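Local coordinates for protein endo-alpha-mannosidase (Bacteroides thetaiotaomicron, PDB 4ACY) that acts as a family GH99 endo-alpha-mannosidase, a glycoside hydrolase that probably cleaves alpha-mannosidic linkages within N-glycan chains, at residues 121-126 and 152-157; 192-197 and 225-230. All coordinates share one frame; numbering follows the deposited sequence.

Contact 1 of 2, residues 121-126 and 152-157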
ATOM      1  N   SER A 121      -5.250  -0.620   3.403  1.00 14.08           N
ATOM      2  CA  SER A 121      -4.197  -0.346   4.371  1.00 13.62           C
ATOM      3  C   SER A 121      -3.756   1.078   4.157  1.00 13.50           C
ATOM      4  O   SER A 121      -3.131   1.398   3.155  1.00 13.56           O
ATOM      5  CB  SER A 121      -3.016  -1.287   4.176  1.00 13.41           C
ATOM      6  OG  SER A 121      -2.115  -1.127   5.264  1.00 13.32           O
ATOM      7  N   VAL A 122      -4.131   1.952   5.078  1.00 13.61           N
ATOM      8  CA  VAL A 122      -3.853   3.365   4.899  1.00 13.59           C
ATOM      9  C   VAL A 122      -2.457   3.749   5.353  1.00 13.71           C
ATOM     10  O   VAL A 122      -2.026   3.406   6.464  1.00 13.80           O
ATOM     11  CB  VAL A 122      -4.921   4.248   5.610  1.00 13.82           C
ATOM     12  CG1 VAL A 122      -4.888   4.059   7.114  1.00 14.55           C
ATOM     13  CG2 VAL A 122      -4.716   5.708   5.253  1.00 14.38           C
ATOM     14  N   THR A 123      -1.773   4.502   4.501  1.00 13.39           N
ATOM     15  CA  THR A 123      -0.485   5.080   4.850  1.00 14.19           C
ATOM     16  C   THR A 123      -0.541   5.819   6.212  1.00 14.11           C
ATOM     17  O   THR A 123      -1.455   6.624   6.460  1.00 14.18           O
ATOM     18  CB  THR A 123      -0.009   5.980   3.677  1.00 14.95           C
ATOM     19  OG1 THR A 123       1.392   6.224   3.792  1.00 16.98           O
ATOM     20  CG2 THR A 123      -0.807   7.303   3.651  1.00 14.68           C
ATOM     21  N   TRP A 124       0.433   5.549   7.091  1.00 14.09           N
ATOM     22  CA  TRP A 124       0.424   6.142   8.433  1.00 14.53           C
ATOM     23  C   TRP A 124       1.791   6.736   8.750  1.00 14.99           C
ATOM     24  O   TRP A 124       2.803   6.026   8.776  1.00 14.46           O
ATOM     25  CB  TRP A 124       0.038   5.097   9.490  1.00 14.53           C
ATOM     26  CG  TRP A 124      -0.059   5.690  10.862  1.00 14.62           C
ATOM     27  CD1 TRP A 124       0.906   5.674  11.834  1.00 14.72           C
ATOM     28  CD2 TRP A 124      -1.164   6.423  11.400  1.00 15.01           C
ATOM     29  NE1 TRP A 124       0.452   6.337  12.959  1.00 14.69           N
ATOM     30  CE2 TRP A 124      -0.812   6.805  12.717  1.00 14.88           C
ATOM     31  CE3 TRP A 124      -2.421   6.783  10.905  1.00 15.19           C
ATOM     32  CZ2 TRP A 124      -1.682   7.536  13.548  1.00 15.17           C
ATOM     33  CZ3 TRP A 124      -3.290   7.517  11.731  1.00 15.46           C
ATOM     34  CH2 TRP A 124      -2.910   7.876  13.038  1.00 15.19           C
ATOM     35  N   TRP A 125       1.809   8.045   8.974  1.00 15.31           N
ATOM     36  CA  TRP A 125       3.068   8.787   9.065  1.00 16.29           C
ATOM     37  C   TRP A 125       3.414   9.252  10.479  1.00 17.56           C
ATOM     38  O   TRP A 125       4.165  10.207  10.666  1.00 18.54           O
ATOM     39  CB  TRP A 125       3.059   9.941   8.047  1.00 16.14           C
ATOM     40  CG  TRP A 125       3.274   9.423   6.663  1.00 15.78           C
ATOM     41  CD1 TRP A 125       2.315   9.097   5.741  1.00 15.68           C
ATOM     42  CD2 TRP A 125       4.535   9.131   6.053  1.00 15.68           C
ATOM     43  NE1 TRP A 125       2.907   8.622   4.590  1.00 15.69           N
ATOM     44  CE2 TRP A 125       4.270   8.650   4.749  1.00 15.89           C
ATOM     45  CE3 TRP A 125       5.867   9.252   6.473  1.00 15.68           C
ATOM     46  CZ2 TRP A 125       5.290   8.258   3.871  1.00 16.04           C
ATOM     47  CZ3 TRP A 125       6.877   8.868   5.601  1.00 15.75           C
ATOM     48  CH2 TRP A 125       6.582   8.387   4.306  1.00 16.02           C
ATOM     49  N   GLY A 126       2.886   8.548  11.470  1.00 18.00           N
ATOM     50  CA  GLY A 126       3.245   8.807  12.861  1.00 18.93           C
ATOM     51  C   GLY A 126       2.475   9.929  13.519  1.00 19.65           C
ATOM     52  O   GLY A 126       1.339  10.210  13.158  1.00 19.29           O
ATOM     53  N   HIS A 152      -0.628   1.082   7.490  1.00 13.41           N
ATOM     54  CA  HIS A 152       0.662   0.868   6.853  1.00 13.26           C
ATOM     55  C   HIS A 152       1.638   1.849   7.484  1.00 13.52           C
ATOM     56  O   HIS A 152       1.607   3.038   7.186  1.00 13.67           O
ATOM     57  CB  HIS A 152       0.518   1.136   5.339  1.00 12.69           C
ATOM     58  CG  HIS A 152       1.681   0.657   4.522  1.00 12.85           C
ATOM     59  ND1 HIS A 152       1.786   0.915   3.176  1.00 12.85           N
ATOM     60  CD2 HIS A 152       2.766  -0.087   4.847  1.00 13.09           C
ATOM     61  CE1 HIS A 152       2.890   0.356   2.701  1.00 12.94           C
ATOM     62  NE2 HIS A 152       3.509  -0.254   3.698  1.00 12.54           N
ATOM     63  N   ILE A 153       2.461   1.359   8.407  1.00 13.79           N
ATOM     64  CA  ILE A 153       3.344   2.231   9.189  1.00 14.09           C
ATOM     65  C   ILE A 153       4.572   2.628   8.382  1.00 14.18           C
ATOM     66  O   ILE A 153       5.394   1.782   8.013  1.00 14.47           O
ATOM     67  CB  ILE A 153       3.756   1.563  10.512  1.00 14.76           C
ATOM     68  CG1 ILE A 153       2.509   1.109  11.277  1.00 15.01           C
ATOM     69  CG2 ILE A 153       4.646   2.506  11.378  1.00 14.50           C
ATOM     70  CD1 ILE A 153       1.616   2.229  11.787  1.00 16.32           C
ATOM     71  N   GLU A 154       4.683   3.928   8.122  1.00 14.35           N
ATOM     72  CA  GLU A 154       5.694   4.433   7.197  1.00 14.72           C
ATOM     73  C   GLU A 154       6.948   4.855   7.959  1.00 15.07           C
ATOM     74  O   GLU A 154       6.916   4.891   9.189  1.00 15.25           O
ATOM     75  CB  GLU A 154       5.132   5.596   6.387  1.00 14.97           C
ATOM     76  CG  GLU A 154       3.907   5.197   5.544  1.00 15.16           C
ATOM     77  CD  GLU A 154       4.265   4.501   4.251  1.00 15.69           C
ATOM     78  OE1 GLU A 154       5.474   4.296   3.971  1.00 15.84           O
ATOM     79  OE2 GLU A 154       3.314   4.161   3.492  1.00 16.14           O
ATOM     80  N   PRO A 155       8.055   5.146   7.235  1.00 15.50           N
ATOM     81  CA  PRO A 155       9.303   5.557   7.917  1.00 16.15           C
ATOM     82  C   PRO A 155       9.285   7.026   8.321  1.00 17.37           C
ATOM     83  O   PRO A 155       9.952   7.861   7.705  1.00 17.94           O
ATOM     84  CB  PRO A 155      10.399   5.270   6.867  1.00 15.82           C
ATOM     85  CG  PRO A 155       9.728   4.463   5.777  1.00 15.36           C
ATOM     86  CD  PRO A 155       8.295   4.901   5.804  1.00 15.43           C
ATOM     87  N   PHE A 156       8.504   7.330   9.351  1.00 18.51           N
ATOM     88  CA  PHE A 156       8.372   8.682   9.829  1.00 19.91           C
ATOM     89  C   PHE A 156       9.602   9.078  10.639  1.00 21.19           C
ATOM     90  O   PHE A 156      10.364   8.210  11.100  1.00 19.95           O
ATOM     91  CB  PHE A 156       7.078   8.850  10.631  1.00 20.52           C
ATOM     92  CG  PHE A 156       6.933   7.888  11.785  1.00 20.11           C
ATOM     93  CD1 PHE A 156       7.552   8.148  13.007  1.00 20.45           C
ATOM     94  CD2 PHE A 156       6.146   6.740  11.658  1.00 20.62           C
ATOM     95  CE1 PHE A 156       7.406   7.272  14.091  1.00 21.05           C
ATOM     96  CE2 PHE A 156       5.995   5.846  12.735  1.00 20.71           C
ATOM     97  CZ  PHE A 156       6.631   6.113  13.951  1.00 20.71           C
ATOM     98  N   ASN A 157       9.813  10.384  10.750  1.00 23.09           N
ATOM     99  CA  ASN A 157      10.949  10.916  11.493  0.50 23.87           C
ATOM    100  C   ASN A 157      10.947  10.363  12.922  1.00 24.04           C
ATOM    101  O   ASN A 157       9.925  10.401  13.619  1.00 25.21           O
ATOM    102  CB  ASN A 157      10.948  12.454  11.478  0.50 24.75           C
ATOM    103  CG  ASN A 157      11.696  13.041  10.278  0.50 25.08           C
ATOM    104  OD1 ASN A 157      11.443  14.176   9.873  0.50 26.08           O
ATOM    105  ND2 ASN A 157      12.622  12.270   9.711  0.50 24.90           N
TER
HETATM  106  O   HOH W   1      -0.539   2.402   2.133  1.00 13.64           O
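T123 and H152, then W124 and I153, pair as parallel bridges with CA atoms 4.8 and 4.9 Å apart, the segments running 21° from each other. H152 N donates a hydrogen bond to V122 O and H152 O accepts one from W124 N; E154 N then donates a hydrogen bond to W124 O at 2.9 Å. T123 and H152 share one face, W124 and I153 the other, where W124 CD1 meets I153 CD1 at 3.5 Å. E154 makes two side-chain contacts. Its OE2 accepts a hydrogen bond from T123 OG1 at 2.8 Å on the anti side. Its CB lies 3.4 Å from the centroid of the W125 six-membered ring, 5° off the normal, a CH-pi contact. The bend at chi2 (-81°) keeps CD beside W125 CZ2, with carboxylate and indole planes nearly parallel. G126 CA sits over one face of the F156 ring; the G126 backbone angles alone call for glycine, since a CB would jam against W125 O, and it would strike F156 CG too. A water bridges H152 ND1 to S121 O. A formate by E154 and a glycerol by W125 are consistent with a pocket here, at the C-terminal barrel end where TIM-barrel active sites lie. Strands 117-124 and 148-153 are linked by helix 133-145 in a beta-alpha-beta unit; H152 NE2 hydrogen-bonds to Y246 OH, and W124, hydrogen-bonded through NE1 to N167, packs with I153 on I171 of helix 161-175.

Contact 2 of 2, residues 192-197 and 225-230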
ATOM      1  N   ILE A 192       4.601  -2.812   7.964  1.00 14.27           N
ATOM      2  CA  ILE A 192       5.639  -1.880   8.378  1.00 14.69           C
ATOM      3  C   ILE A 192       6.626  -1.692   7.229  1.00 14.76           C
ATOM      4  O   ILE A 192       7.457  -2.557   6.947  1.00 14.43           O
ATOM      5  CB  ILE A 192       6.374  -2.321   9.663  1.00 15.26           C
ATOM      6  CG1 ILE A 192       5.390  -2.619  10.803  1.00 15.68           C
ATOM      7  CG2 ILE A 192       7.360  -1.223  10.085  1.00 14.70           C
ATOM      8  CD1 ILE A 192       6.060  -3.254  12.057  1.00 15.84           C
ATOM      9  N   TYR A 193       6.512  -0.553   6.559  1.00 14.77           N
ATOM     10  CA  TYR A 193       7.320  -0.265   5.376  1.00 15.09           C
ATOM     11  C   TYR A 193       8.789  -0.032   5.746  1.00 15.24           C
ATOM     12  O   TYR A 193       9.092   0.633   6.748  1.00 15.39           O
ATOM     13  CB  TYR A 193       6.717   0.922   4.619  1.00 15.41           C
ATOM     14  CG  TYR A 193       7.479   1.311   3.368  1.00 15.79           C
ATOM     15  CD1 TYR A 193       7.162   0.754   2.131  1.00 16.34           C
ATOM     16  CD2 TYR A 193       8.482   2.270   3.417  1.00 16.49           C
ATOM     17  CE1 TYR A 193       7.868   1.133   0.958  1.00 16.57           C
ATOM     18  CE2 TYR A 193       9.178   2.649   2.271  1.00 16.68           C
ATOM     19  CZ  TYR A 193       8.867   2.081   1.050  1.00 17.05           C
ATOM     20  OH  TYR A 193       9.566   2.468  -0.093  1.00 17.34           O
ATOM     21  N   ASP A 194       9.689  -0.620   4.951  1.00 15.58           N
ATOM     22  CA  ASP A 194      11.135  -0.512   5.178  1.00 16.24           C
ATOM     23  C   ASP A 194      11.473  -0.877   6.634  1.00 16.25           C
ATOM     24  O   ASP A 194      12.337  -0.270   7.265  1.00 16.42           O
ATOM     25  CB  ASP A 194      11.645   0.908   4.831  1.00 16.65           C
ATOM     26  CG  ASP A 194      11.942   1.091   3.336  1.00 17.42           C
ATOM     27  OD1 ASP A 194      11.687   0.165   2.539  1.00 17.89           O
ATOM     28  OD2 ASP A 194      12.418   2.183   2.958  1.00 17.63           O
ATOM     29  N   SER A 195      10.786  -1.881   7.172  1.00 16.68           N
ATOM     30  CA  SER A 195      11.021  -2.254   8.566  1.00 17.73           C
ATOM     31  C   SER A 195      12.461  -2.697   8.797  1.00 18.42           C
ATOM     32  O   SER A 195      12.980  -2.577   9.913  1.00 19.06           O
ATOM     33  CB  SER A 195      10.071  -3.360   9.001  1.00 17.53           C
ATOM     34  OG  SER A 195      10.109  -4.440   8.100  1.00 17.86           O
ATOM     35  N   TYR A 196      13.084  -3.218   7.746  1.00 19.35           N
ATOM     36  CA  TYR A 196      14.450  -3.742   7.816  1.00 20.79           C
ATOM     37  C   TYR A 196      15.483  -2.684   8.181  1.00 20.99           C
ATOM     38  O   TYR A 196      16.635  -3.028   8.507  1.00 21.56           O
ATOM     39  CB  TYR A 196      14.838  -4.416   6.499  1.00 21.03           C
ATOM     40  CG  TYR A 196      14.799  -3.489   5.315  1.00 21.60           C
ATOM     41  CD1 TYR A 196      15.869  -2.641   5.034  1.00 21.65           C
ATOM     42  CD2 TYR A 196      13.677  -3.445   4.485  1.00 22.13           C
ATOM     43  CE1 TYR A 196      15.834  -1.782   3.955  1.00 22.11           C
ATOM     44  CE2 TYR A 196      13.622  -2.582   3.402  1.00 22.10           C
ATOM     45  CZ  TYR A 196      14.705  -1.758   3.142  1.00 22.27           C
ATOM     46  OH  TYR A 196      14.674  -0.908   2.067  1.00 22.86           O
ATOM     47  N   LEU A 197      15.082  -1.412   8.141  1.00 20.45           N
ATOM     48  CA  LEU A 197      15.950  -0.317   8.565  1.00 21.07           C
ATOM     49  C   LEU A 197      16.180  -0.292  10.071  1.00 21.52           C
ATOM     50  O   LEU A 197      17.142   0.332  10.542  1.00 21.91           O
ATOM     51  CB  LEU A 197      15.396   1.035   8.110  1.00 20.82           C
ATOM     52  CG  LEU A 197      15.376   1.268   6.596  1.00 20.56           C
ATOM     53  CD1 LEU A 197      14.802   2.649   6.315  1.00 20.29           C
ATOM     54  CD2 LEU A 197      16.761   1.093   5.953  1.00 21.00           C
ATOM     55  N   ILE A 225       3.616  -7.191  10.139  1.00 15.72           N
ATOM     56  CA  ILE A 225       4.083  -7.697   8.872  1.00 15.22           C
ATOM     57  C   ILE A 225       5.210  -6.803   8.375  1.00 15.46           C
ATOM     58  O   ILE A 225       4.985  -5.638   8.015  1.00 15.30           O
ATOM     59  CB  ILE A 225       2.908  -7.717   7.820  1.00 15.12           C
ATOM     60  CG1 ILE A 225       1.662  -8.445   8.376  1.00 15.24           C
ATOM     61  CG2 ILE A 225       3.376  -8.279   6.479  1.00 15.19           C
ATOM     62  CD1 ILE A 225       1.858  -9.935   8.720  1.00 15.27           C
ATOM     63  N   GLY A 226       6.425  -7.349   8.351  1.00 15.42           N
ATOM     64  CA  GLY A 226       7.603  -6.583   7.905  1.00 15.73           C
ATOM     65  C   GLY A 226       7.880  -6.673   6.416  1.00 16.00           C
ATOM     66  O   GLY A 226       7.497  -7.634   5.748  1.00 15.95           O
ATOM     67  N   LEU A 227       8.509  -5.633   5.879  1.00 16.38           N
ATOM     68  CA  LEU A 227       8.906  -5.618   4.479  1.00 16.97           C
ATOM     69  C   LEU A 227      10.189  -6.425   4.343  1.00 17.38           C
ATOM     70  O   LEU A 227      11.191  -6.141   5.019  1.00 17.33           O
ATOM     71  CB  LEU A 227       9.119  -4.182   3.985  1.00 18.02           C
ATOM     72  CG  LEU A 227       9.483  -4.011   2.507  1.00 18.33           C
ATOM     73  CD1 LEU A 227       8.390  -4.572   1.637  1.00 19.46           C
ATOM     74  CD2 LEU A 227       9.695  -2.525   2.207  1.00 19.28           C
ATOM     75  N   THR A 228      10.141  -7.443   3.491  1.00 17.57           N
ATOM     76  CA  THR A 228      11.323  -8.234   3.196  1.00 18.62           C
ATOM     77  C   THR A 228      11.834  -7.826   1.823  1.00 18.82           C
ATOM     78  O   THR A 228      11.047  -7.568   0.928  1.00 18.73           O
ATOM     79  CB  THR A 228      11.061  -9.770   3.280  1.00 19.24           C
ATOM     80  OG1 THR A 228      12.313 -10.486   3.148  1.00 20.65           O
ATOM     81  CG2 THR A 228      10.094 -10.226   2.212  1.00 19.54           C
ATOM     82  N   LEU A 229      13.158  -7.761   1.687  1.00 19.74           N
ATOM     83  CA  LEU A 229      13.811  -7.450   0.407  1.00 20.15           C
ATOM     84  C   LEU A 229      14.261  -8.689  -0.360  1.00 21.00           C
ATOM     85  O   LEU A 229      14.375  -8.664  -1.579  1.00 19.53           O
ATOM     86  CB  LEU A 229      15.032  -6.568   0.649  1.00 20.29           C
ATOM     87  CG  LEU A 229      14.771  -5.211   1.280  1.00 20.49           C
ATOM     88  CD1 LEU A 229      16.145  -4.595   1.565  1.00 20.99           C
ATOM     89  CD2 LEU A 229      13.921  -4.356   0.353  1.00 19.90           C
ATOM     90  N   LYS A 230      14.531  -9.771   0.360  1.00 21.59           N
ATOM     91  CA  LYS A 230      15.049 -10.964  -0.283  1.00 23.25           C
ATOM     92  C   LYS A 230      14.766 -12.216   0.532  1.00 23.48           C
ATOM     93  O   LYS A 230      14.746 -12.187   1.766  1.00 22.76           O
ATOM     94  CB  LYS A 230      16.557 -10.831  -0.549  1.00 23.65           C
ATOM     95  CG  LYS A 230      17.439 -10.638   0.690  1.00 24.04           C
ATOM     96  CD  LYS A 230      18.863 -10.197   0.301  1.00 24.77           C
ATOM     97  CE  LYS A 230      18.946  -8.702   0.091  1.00 24.90           C
ATOM     98  NZ  LYS A 230      20.147  -8.336  -0.720  1.00 26.55           N
TER
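L229 meets the Y196 ring at about a right angle to that side chain: L229 CD1 stands 3.6 Å from the Y196 ring centroid and 13° off the normal, a CH-pi contact over the centre of one face, while L229 CD2 approaches Y196 CE2 at 3.5 Å. The same ring presents its edge to the neighbouring backbone, with L227 O lying in its plane 3.7 Å from Y196 CD2. The Y196 chi1 of 60° puts CG between backbone N and carbonyl carbon, and from there the ring extends beside L229 and L227 O. An alanine at Y196 would probably open a gap beside L229 and L227, leaving L229 CD1 without the ring face beneath it and L229 CD2 without its neighbour CE2. L227 lies alongside both Y193 and D194; L227 CD2 is over one face of the Y193 ring, 4.1 Å from Y193 CD1, and 3.4 Å from D194 OD1. At the backbone, S195 OG accepts a hydrogen bond from L227 N at 3.0 Å, and I192 O takes a weak second one from the same N-H. S195 closes a type II turn begun at I192, which brings its hydroxyl to the strand; a CB on G226 would collide with that OG. One parallel bridge, I192 with G226, with I192 N hydrogen-bonded to I225 O, joins barrel strands 189-192 and 223-227 at their C-terminal ends. Outside it, I192 packs on W203 and F207 of helix 200-207, while L227 touches Y246 on the neighbouring strand 244-246.

From the N terminus, strand 117-124 comes first, and contact 1 closes when strand 148-153 returns beside it, with 25 residues, helix 133-145 among them, between G126 and H152. Contact 2 opens later at I192 and closes across another 27 residues, with helix 200-207 among them. The two closures are in series: neither nests in nor crosses the other. They take the second-third and fourth-fifth strand pairs of the eight-stranded barrel, and the third-fourth pair joins them. There I153 O lies 3.0 Å from Y193 N, a probable hydrogen bond, and the side chain of Y193 packs on H152, E154 and P155, with P155 CG 3.5 Å from Y193 CD2. Together they form a continuous arc of the sheet.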